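Protein Kif13b (Mus musculus, PDB 5B64) is a kinesin-3 family motor protein that probably carries cargo along microtubules, here seen as a small folded fragment bound to a chain of another protein. Local coordinates at residues K20-V25 with L81-E85; L24-A28 with L88-R92; L94-W98 with Y111-P117. All coordinates share one frame; numbering follows the deposited sequence.

Interaction 1. Residues K20-V25 with L81-E85; sequences KANLLV and LEKLE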
loop_
_atom_site.group_PDB
_atom_site.type_symbol
_atom_site.label_atom_id
_atom_site.label_comp_id
_atom_site.label_asym_id
_atom_site.label_seq_id
_atom_site.Cartn_x
_atom_site.Cartn_y
_atom_site.Cartn_z
ATOM N N LYS B 20 -29.280 -6.653 6.534
ATOM C CA LYS B 20 -28.160 -7.284 5.857
ATOM C C LYS B 20 -27.039 -6.279 5.595
ATOM O O LYS B 20 -25.888 -6.550 5.896
ATOM C CB LYS B 20 -28.653 -7.890 4.539
ATOM C CG LYS B 20 -27.607 -8.521 3.627
ATOM C CD LYS B 20 -28.331 -9.264 2.513
ATOM C CE LYS B 20 -27.372 -10.005 1.587
ATOM N NZ LYS B 20 -28.020 -11.184 0.909
ATOM N N ALA B 21 -27.389 -5.119 5.048
ATOM C CA ALA B 21 -26.397 -4.121 4.668
ATOM C C ALA B 21 -25.710 -3.568 5.903
ATOM O O ALA B 21 -24.495 -3.322 5.903
ATOM C CB ALA B 21 -27.048 -2.990 3.873
ATOM N N ASN B 22 -26.504 -3.373 6.953
ATOM C CA ASN B 22 -26.003 -2.868 8.219
ATOM C C ASN B 22 -24.859 -3.704 8.772
ATOM O O ASN B 22 -23.851 -3.161 9.214
ATOM C CB ASN B 22 -27.130 -2.768 9.236
ATOM C CG ASN B 22 -27.841 -1.443 9.171
ATOM O OD1 ASN B 22 -27.369 -0.507 8.526
ATOM N ND2 ASN B 22 -28.970 -1.338 9.868
ATOM N N LEU B 23 -25.027 -5.023 8.730
ATOM C CA LEU B 23 -23.980 -5.963 9.112
ATOM C C LEU B 23 -22.738 -5.937 8.184
ATOM O O LEU B 23 -21.609 -5.847 8.656
ATOM C CB LEU B 23 -24.555 -7.385 9.167
ATOM C CG LEU B 23 -25.177 -7.947 10.456
ATOM C CD1 LEU B 23 -25.046 -6.992 11.634
ATOM C CD2 LEU B 23 -26.634 -8.386 10.266
ATOM N N LEU B 24 -22.949 -6.030 6.872
ATOM C CA LEU B 24 -21.849 -6.164 5.918
ATOM C C LEU B 24 -20.919 -4.967 5.964
ATOM O O LEU B 24 -19.698 -5.092 5.888
ATOM C CB LEU B 24 -22.391 -6.316 4.501
ATOM C CG LEU B 24 -23.277 -7.539 4.280
ATOM C CD1 LEU B 24 -23.500 -7.787 2.800
ATOM C CD2 LEU B 24 -22.664 -8.753 4.950
ATOM N N VAL B 25 -21.526 -3.804 6.092
ATOM C CA VAL B 25 -20.814 -2.546 6.107
ATOM C C VAL B 25 -19.890 -2.539 7.315
ATOM O O VAL B 25 -18.784 -2.009 7.289
ATOM C CB VAL B 25 -21.859 -1.393 6.118
ATOM C CG1 VAL B 25 -21.663 -0.417 7.275
ATOM C CG2 VAL B 25 -21.922 -0.713 4.747
ATOM N N LEU B 81 -25.381 -2.651 -2.922
ATOM C CA LEU B 81 -25.267 -3.697 -1.922
ATOM C C LEU B 81 -24.600 -4.941 -2.526
ATOM O O LEU B 81 -23.683 -5.515 -1.930
ATOM C CB LEU B 81 -26.639 -4.040 -1.332
ATOM C CG LEU B 81 -26.582 -5.092 -0.222
ATOM C CD1 LEU B 81 -25.669 -4.615 0.940
ATOM C CD2 LEU B 81 -27.957 -5.497 0.279
ATOM N N GLU B 82 -25.057 -5.333 -3.714
ATOM C CA GLU B 82 -24.510 -6.490 -4.426
ATOM C C GLU B 82 -23.011 -6.322 -4.603
ATOM O O GLU B 82 -22.252 -7.271 -4.458
ATOM C CB GLU B 82 -25.175 -6.656 -5.796
ATOM C CG GLU B 82 -24.581 -7.771 -6.653
ATOM C CD GLU B 82 -25.186 -7.858 -8.064
ATOM O OE1 GLU B 82 -25.187 -8.971 -8.646
ATOM O OE2 GLU B 82 -25.645 -6.819 -8.599
ATOM N N LYS B 83 -22.587 -5.103 -4.908
ATOM C CA LYS B 83 -21.177 -4.851 -5.114
ATOM C C LYS B 83 -20.361 -4.998 -3.818
ATOM O O LYS B 83 -19.269 -5.588 -3.838
ATOM C CB LYS B 83 -20.940 -3.496 -5.791
ATOM C CG LYS B 83 -19.480 -3.081 -5.735
ATOM C CD LYS B 83 -19.160 -1.936 -6.650
ATOM C CE LYS B 83 -17.751 -1.444 -6.393
ATOM N NZ LYS B 83 -17.337 -0.497 -7.447
ATOM N N LEU B 84 -20.876 -4.475 -2.703
ATOM C CA LEU B 84 -20.211 -4.661 -1.412
ATOM C C LEU B 84 -20.134 -6.160 -1.075
ATOM O O LEU B 84 -19.094 -6.686 -0.651
ATOM C CB LEU B 84 -20.949 -3.899 -0.314
ATOM C CG LEU B 84 -20.451 -4.045 1.130
ATOM C CD1 LEU B 84 -19.028 -3.559 1.289
ATOM C CD2 LEU B 84 -21.360 -3.293 2.124
ATOM N N GLU B 85 -21.238 -6.852 -1.316
ATOM C CA GLU B 85 -21.322 -8.254 -1.005
ATOM C C GLU B 85 -20.254 -9.048 -1.769
ATOM O O GLU B 85 -19.589 -9.924 -1.186
ATOM C CB GLU B 85 -22.728 -8.749 -1.310
ATOM C CG GLU B 85 -23.075 -10.051 -0.650
ATOM C CD GLU B 85 -24.564 -10.232 -0.516
ATOM O OE1 GLU B 85 -25.007 -11.377 -0.257
ATOM O OE2 GLU B 85 -25.286 -9.219 -0.670
#
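Lys20 and Glu85 form the polar link between helix 9-34 and helix 81-100: Lys20 NZ lies 3.2 Å from Glu85 OE1, a salt bridge whose hydrogen bond is weak. The two side chains meet at about a right angle. Both are extended, and Lys20 CG stands anti to its backbone N (chi1 176°), which carries the ammonium group across to the neighbouring helix and lays the end of the lysine chain beside the carboxylate. The fold is an alpha+beta one, in which these helices lie side by side in roughly the same direction, 39° between the short axes, beside an antiparallel three-stranded sheet.

Next to the ion pair, Leu24 is the apolar residue that bridges to it. Its CD1 touches the methylene carbon Glu85 CG at 4.1 Å, the two side chains crossing obliquely, so the aliphatic part of Glu85 packs while its carboxylate pairs with Lys20. Farther from the charges, Leu81 points its CD1 at Ala21 CB, 3.6 Å away. This is where the backbones approach, with the CA atoms of Ala21 and Leu81 6.7 Å apart. Ala21 and Val25 also touch Val43 of strand 40-46, while Val25 and Leu84 meet Ile67 of strand 64-71, which places the apolar half of the contact against the sheet. There one branch of Leu84 serves two residues of helix 9-34: CD2 lies beside Leu24 CB and meets Val25 CG2 at 3.7 Å.

Interaction 2. Residues L24-A28 with L88-R92; sequences LVREA and LLDMR
Arg92 and Glu27 are brought together by complementary torsions. Arg92 CG is anti to the carbonyl carbon, beside the backbone N (chi1 -64°), and the chain then runs extended to NE; Glu27 places CG anti to the backbone N instead and is likewise extended, and the two side chains cross at about a right angle. They form a salt bridge between neighbouring helices of the alpha+beta fold, 9-34 and 81-100, about two helical turns further along than the Lys20–Glu85 pair.

A single carboxylate oxygen takes both donors. Arg92 NE gives Glu27 OE1 a nearly straight hydrogen bond of 2.6 Å, N-H...O angle 164°, with OE1 lying in the guanidinium plane and approached almost along its own C-O axis. Arg92 NH2 adds a weak second bond to Glu27 OE1 at 3.1 Å. Because the carboxylate and guanidinium planes stand 89° apart, the pair is not the coplanar two-oxygen type. A leucine in place of Arg92 removes both donors, and Glu27 OE1 would probably be left without its charged mate, the carboxylate freer to turn.

Leu88, whose CB lies over one guanidinium face, toward its rim, separates the charges from the apolar side. Its two methyls diverge: CD1 reaches Leu24 CB at 3.7 Å, and CD2 lies 3.9 Å from Ala28 CA. The backbones approach at this point, with the CA atoms of Ala28 and Leu88 6.6 Å apart. Deeper in, Ala28 and Met91 both also touch Tyr41 of strand 40-46, which ties the helix pair to the sheet. Met91, extended beyond CG, ends the contact with its sulfur, SD standing 3.9 Å from Ala28 CB.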
loop_
_atom_site.group_PDB
_atom_site.type_symbol
_atom_site.label_atom_id
_atom_site.label_comp_id
_atom_site.label_asym_id
_atom_site.label_seq_id
_atom_site.Cartn_x
_atom_site.Cartn_y
_atom_site.Cartn_z
ATOM N N LEU B 24 -22.949 -6.030 6.872
ATOM C CA LEU B 24 -21.849 -6.164 5.918
ATOM C C LEU B 24 -20.919 -4.967 5.964
ATOM O O LEU B 24 -19.698 -5.092 5.888
ATOM C CB LEU B 24 -22.391 -6.316 4.501
ATOM C CG LEU B 24 -23.277 -7.539 4.280
ATOM C CD1 LEU B 24 -23.500 -7.787 2.800
ATOM C CD2 LEU B 24 -22.664 -8.753 4.950
ATOM N N VAL B 25 -21.526 -3.804 6.092
ATOM C CA VAL B 25 -20.814 -2.546 6.107
ATOM C C VAL B 25 -19.890 -2.539 7.315
ATOM O O VAL B 25 -18.784 -2.009 7.289
ATOM C CB VAL B 25 -21.859 -1.393 6.118
ATOM C CG1 VAL B 25 -21.663 -0.417 7.275
ATOM C CG2 VAL B 25 -21.922 -0.713 4.747
ATOM N N ARG B 26 -20.342 -3.188 8.371
ATOM C CA ARG B 26 -19.550 -3.324 9.573
ATOM C C ARG B 26 -18.360 -4.271 9.397
ATOM O O ARG B 26 -17.289 -4.046 9.965
ATOM C CB ARG B 26 -20.445 -3.829 10.692
ATOM C CG ARG B 26 -21.156 -2.725 11.407
ATOM C CD ARG B 26 -20.839 -2.803 12.892
ATOM N NE ARG B 26 -22.016 -3.223 13.641
ATOM C CZ ARG B 26 -22.058 -3.353 14.960
ATOM N NH1 ARG B 26 -20.979 -3.102 15.700
ATOM N NH2 ARG B 26 -23.186 -3.739 15.533
ATOM N N GLU B 27 -18.552 -5.340 8.629
ATOM C CA GLU B 27 -17.467 -6.289 8.400
ATOM C C GLU B 27 -16.450 -5.651 7.470
ATOM O O GLU B 27 -15.243 -5.753 7.704
ATOM C CB GLU B 27 -17.960 -7.642 7.862
ATOM C CG GLU B 27 -16.828 -8.647 7.592
ATOM C CD GLU B 27 -17.266 -10.126 7.637
ATOM O OE1 GLU B 27 -17.170 -10.825 6.605
ATOM O OE2 GLU B 27 -17.678 -10.605 8.718
ATOM N N ALA B 28 -16.930 -4.964 6.435
ATOM C CA ALA B 28 -16.016 -4.311 5.500
ATOM C C ALA B 28 -15.128 -3.315 6.257
ATOM O O ALA B 28 -13.905 -3.315 6.102
ATOM C CB ALA B 28 -16.775 -3.621 4.380
ATOM N N LEU B 88 -16.638 -8.044 -0.597
ATOM C CA LEU B 88 -16.368 -8.789 0.640
ATOM C C LEU B 88 -15.689 -10.153 0.389
ATOM O O LEU B 88 -14.854 -10.590 1.173
ATOM C CB LEU B 88 -17.637 -8.955 1.485
ATOM C CG LEU B 88 -17.894 -7.702 2.322
ATOM C CD1 LEU B 88 -19.300 -7.718 2.950
ATOM C CD2 LEU B 88 -16.807 -7.529 3.380
ATOM N N LEU B 89 -16.051 -10.815 -0.703
ATOM C CA LEU B 89 -15.396 -12.050 -1.063
ATOM C C LEU B 89 -13.885 -11.799 -1.132
ATOM O O LEU B 89 -13.084 -12.582 -0.613
ATOM C CB LEU B 89 -15.933 -12.549 -2.404
ATOM C CG LEU B 89 -17.103 -13.536 -2.414
ATOM C CD1 LEU B 89 -17.996 -13.348 -1.212
ATOM C CD2 LEU B 89 -17.916 -13.425 -3.728
ATOM N N ASP B 90 -13.520 -10.678 -1.740
ATOM C CA ASP B 90 -12.127 -10.313 -1.947
ATOM C C ASP B 90 -11.429 -9.818 -0.678
ATOM O O ASP B 90 -10.275 -10.165 -0.432
ATOM C CB ASP B 90 -12.016 -9.263 -3.059
ATOM C CG ASP B 90 -12.458 -9.796 -4.413
ATOM O OD1 ASP B 90 -12.187 -10.987 -4.715
ATOM O OD2 ASP B 90 -13.080 -9.022 -5.180
ATOM N N MET B 91 -12.125 -8.997 0.108
ATOM C CA MET B 91 -11.606 -8.461 1.365
ATOM C C MET B 91 -11.283 -9.585 2.362
ATOM O O MET B 91 -10.194 -9.627 2.940
ATOM C CB MET B 91 -12.631 -7.499 1.980
ATOM C CG MET B 91 -13.113 -6.370 1.067
ATOM S SD MET B 91 -14.188 -5.237 1.984
ATOM C CE MET B 91 -14.960 -4.276 0.694
ATOM N N ARG B 92 -12.240 -10.491 2.554
ATOM C CA ARG B 92 -12.024 -11.714 3.334
ATOM C C ARG B 92 -10.805 -12.519 2.878
ATOM O O ARG B 92 -9.989 -12.912 3.706
ATOM C CB ARG B 92 -13.266 -12.600 3.305
ATOM C CG ARG B 92 -14.469 -11.959 3.965
ATOM C CD ARG B 92 -15.701 -12.835 3.846
ATOM N NE ARG B 92 -16.892 -12.145 4.329
ATOM C CZ ARG B 92 -18.029 -12.038 3.656
ATOM N NH1 ARG B 92 -18.161 -12.596 2.456
ATOM N NH2 ARG B 92 -19.046 -11.381 4.195
#

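Interaction 3. Residues L94-W98 with Y111-P117; sequences LYQEW and YFKRADP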
loop_
_atom_site.group_PDB
_atom_site.type_symbol
_atom_site.label_atom_id
_atom_site.label_comp_id
_atom_site.label_asym_id
_atom_site.label_seq_id
_atom_site.Cartn_x
_atom_site.Cartn_y
_atom_site.Cartn_z
ATOM N N LEU B 94 -8.198 -11.366 1.091
ATOM C CA LEU B 94 -6.984 -10.575 1.311
ATOM C C LEU B 94 -6.604 -10.602 2.791
ATOM O O LEU B 94 -5.432 -10.731 3.158
ATOM C CB LEU B 94 -7.189 -9.135 0.860
ATOM C CG LEU B 94 -5.922 -8.278 0.768
ATOM C CD1 LEU B 94 -4.933 -8.858 -0.246
ATOM C CD2 LEU B 94 -6.254 -6.812 0.425
ATOM N N TYR B 95 -7.624 -10.513 3.630
ATOM C CA TYR B 95 -7.443 -10.573 5.065
ATOM C C TYR B 95 -6.820 -11.896 5.525
ATOM O O TYR B 95 -5.862 -11.908 6.298
ATOM C CB TYR B 95 -8.789 -10.366 5.753
ATOM C CG TYR B 95 -8.680 -10.334 7.241
ATOM C CD1 TYR B 95 -8.263 -9.181 7.901
ATOM C CD2 TYR B 95 -8.987 -11.459 8.002
ATOM C CE1 TYR B 95 -8.172 -9.145 9.293
ATOM C CE2 TYR B 95 -8.882 -11.436 9.392
ATOM C CZ TYR B 95 -8.476 -10.274 10.030
ATOM O OH TYR B 95 -8.377 -10.250 11.407
ATOM N N GLN B 96 -7.376 -13.008 5.059
ATOM C CA GLN B 96 -6.882 -14.314 5.466
ATOM C C GLN B 96 -5.486 -14.514 4.899
ATOM O O GLN B 96 -4.634 -15.129 5.526
ATOM C CB GLN B 96 -7.821 -15.420 4.998
ATOM C CG GLN B 96 -7.363 -16.797 5.395
ATOM C CD GLN B 96 -8.298 -17.887 4.886
ATOM O OE1 GLN B 96 -8.756 -17.850 3.737
ATOM N NE2 GLN B 96 -8.589 -18.862 5.742
ATOM N N GLU B 97 -5.250 -13.972 3.710
ATOM C CA GLU B 97 -3.924 -14.017 3.123
ATOM C C GLU B 97 -2.927 -13.239 3.991
ATOM O O GLU B 97 -1.800 -13.679 4.207
ATOM C CB GLU B 97 -3.936 -13.472 1.691
ATOM C CG GLU B 97 -2.766 -13.972 0.878
ATOM C CD GLU B 97 -2.574 -13.243 -0.448
ATOM O OE1 GLU B 97 -1.520 -13.470 -1.109
ATOM O OE2 GLU B 97 -3.464 -12.453 -0.825
ATOM N N TRP B 98 -3.357 -12.082 4.481
ATOM C CA TRP B 98 -2.537 -11.240 5.331
ATOM C C TRP B 98 -2.198 -11.934 6.647
ATOM O O TRP B 98 -1.023 -12.001 7.030
ATOM C CB TRP B 98 -3.268 -9.920 5.593
ATOM C CG TRP B 98 -2.511 -8.963 6.457
ATOM C CD1 TRP B 98 -1.312 -8.376 6.177
ATOM C CD2 TRP B 98 -2.916 -8.461 7.732
ATOM N NE1 TRP B 98 -0.944 -7.543 7.206
ATOM C CE2 TRP B 98 -1.910 -7.583 8.175
ATOM C CE3 TRP B 98 -4.030 -8.676 8.552
ATOM C CZ2 TRP B 98 -1.989 -6.912 9.394
ATOM C CZ3 TRP B 98 -4.107 -8.010 9.769
ATOM C CH2 TRP B 98 -3.095 -7.139 10.176
ATOM N N TYR B 111 2.931 -5.814 -1.937
ATOM C CA TYR B 111 1.737 -6.509 -2.343
ATOM C C TYR B 111 0.535 -6.101 -1.478
ATOM O O TYR B 111 -0.504 -5.737 -2.004
ATOM C CB TYR B 111 1.953 -8.028 -2.356
ATOM C CG TYR B 111 0.642 -8.778 -2.461
ATOM C CD1 TYR B 111 -0.092 -9.093 -1.317
ATOM C CD2 TYR B 111 0.113 -9.128 -3.700
ATOM C CE1 TYR B 111 -1.293 -9.741 -1.401
ATOM C CE2 TYR B 111 -1.095 -9.793 -3.793
ATOM C CZ TYR B 111 -1.796 -10.097 -2.635
ATOM O OH TYR B 111 -3.009 -10.755 -2.693
ATOM N N PHE B 112 0.679 -6.159 -0.160
ATOM C CA PHE B 112 -0.407 -5.760 0.740
ATOM C C PHE B 112 -0.681 -4.254 0.696
ATOM O O PHE B 112 -1.836 -3.829 0.807
ATOM C CB PHE B 112 -0.181 -6.269 2.185
ATOM C CG PHE B 112 -0.339 -7.766 2.318
ATOM C CD1 PHE B 112 -1.601 -8.354 2.275
ATOM C CD2 PHE B 112 0.776 -8.596 2.415
ATOM C CE1 PHE B 112 -1.748 -9.749 2.351
ATOM C CE2 PHE B 112 0.639 -10.000 2.506
ATOM C CZ PHE B 112 -0.626 -10.575 2.470
ATOM N N LYS B 113 0.367 -3.450 0.523
ATOM C CA LYS B 113 0.178 -2.003 0.487
ATOM C C LYS B 113 -0.696 -1.604 -0.703
ATOM O O LYS B 113 -1.583 -0.761 -0.582
ATOM C CB LYS B 113 1.517 -1.252 0.430
ATOM C CG LYS B 113 1.334 0.274 0.316
ATOM C CD LYS B 113 2.632 1.010 -0.032
ATOM C CE LYS B 113 2.574 1.725 -1.403
ATOM N NZ LYS B 113 2.009 3.130 -1.395
ATOM N N ARG B 114 -0.436 -2.221 -1.852
ATOM C CA ARG B 114 -1.085 -1.836 -3.087
ATOM C C ARG B 114 -2.464 -2.463 -3.270
ATOM O O ARG B 114 -3.265 -1.952 -4.049
ATOM C CB ARG B 114 -0.182 -2.161 -4.287
ATOM C CG ARG B 114 1.106 -1.412 -4.272
ATOM C CD ARG B 114 1.875 -1.559 -5.552
ATOM N NE ARG B 114 1.401 -0.701 -6.642
ATOM C CZ ARG B 114 1.674 0.598 -6.761
ATOM N NH1 ARG B 114 2.390 1.236 -5.829
ATOM N NH2 ARG B 114 1.214 1.268 -7.813
ATOM N N ALA B 115 -2.750 -3.558 -2.567
ATOM C CA ALA B 115 -4.003 -4.268 -2.789
ATOM C C ALA B 115 -5.168 -3.566 -2.098
ATOM O O ALA B 115 -5.268 -3.565 -0.867
ATOM C CB ALA B 115 -3.898 -5.754 -2.356
ATOM N N ASP B 116 -6.056 -2.987 -2.904
ATOM C CA ASP B 116 -7.132 -2.148 -2.386
ATOM C C ASP B 116 -8.511 -2.459 -2.976
ATOM O O ASP B 116 -9.005 -1.741 -3.850
ATOM C CB ASP B 116 -6.795 -0.687 -2.644
ATOM C CG ASP B 116 -7.618 0.245 -1.808
ATOM O OD1 ASP B 116 -8.565 -0.236 -1.155
ATOM O OD2 ASP B 116 -7.324 1.465 -1.800
ATOM N N PRO B 117 -9.146 -3.528 -2.489
ATOM C CA PRO B 117 -10.514 -3.821 -2.934
ATOM C C PRO B 117 -11.535 -2.956 -2.179
ATOM O O PRO B 117 -12.752 -3.140 -2.341
ATOM C CB PRO B 117 -10.682 -5.303 -2.564
ATOM C CG PRO B 117 -9.775 -5.483 -1.356
ATOM C CD PRO B 117 -8.612 -4.548 -1.560
#
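Phe112 inserts its ring between helix 81-100 and its own neighbour Tyr111. At CB the side chain turns CG away from the carbonyl carbon (chi1 -70°), which swings the ring toward Trp98. Phe112 CD1 then meets Trp98 CD1 at 3.9 Å. One atom further, Phe112 CE1 lies against the backbone at Trp98 CA, and Leu94 O sits near the ring plane at this edge. At the tip, Phe112 CZ reaches Glu97 O at 3.7 Å. Trp98 CD1 stands over the centre of one ring face and Tyr111 CD1 over the centre of the opposite one, so both faces are occupied. The aromatic pair is T-shaped, the edge of the Trp98 five-membered ring directed at the Phe112 face with the planes at 68°; the centroids of these two rings are 5.1 Å apart.

The motif is a helical hairpin, helix 106-114 folding back on the end of helix 81-100; by CA positions, Trp98 pairs with Phe112 and Leu94 with Ala115. Where the second helix ends, Lys37 NZ hydrogen-bonds the carbonyl oxygens of Phe112 and Ala115.

Tyr111 OH donates to Glu97 OE2 at 2.6 Å; Glu97 OE2 accepts through its syn lone pair, with carboxylate and ring planes 66° apart. A chain of another protein supplies further hydrogen bonds here, a basic side chain to Tyr111 OH and polar and aromatic ones to Glu97 OE1, so this pair faces the binding partner. Leu94, on the inner side, splits its methyls: CD1 touches Tyr111 CE1 at 3.9 Å, while CD2 lies 3.8 Å from Ala115 CB and also packs on Pro117 CD.

In the fold
All three contacts are partly buried. Interactions 1 and 2 join the same two helices, 9-34 and 81-100, near the middle of the chain. They share Leu24 and are continuous, Leu84 CD1 packing on Ala28 CB at 3.8 Å. Each pairs an apolar side facing the sheet with one salt bridge toward the outer side. Interaction 3 uses helix 81-100 again but is peripheral, its centre about 16 Å from the chain centre, at the interface with the other protein chain. There an edge-to-face aromatic pair and a tyrosine–carboxylate hydrogen bond take the place of the ion pairs, though Leu94 still supplies aliphatic packing. Interactions 2 and 3 meet where Met91 CE touches Pro117 O.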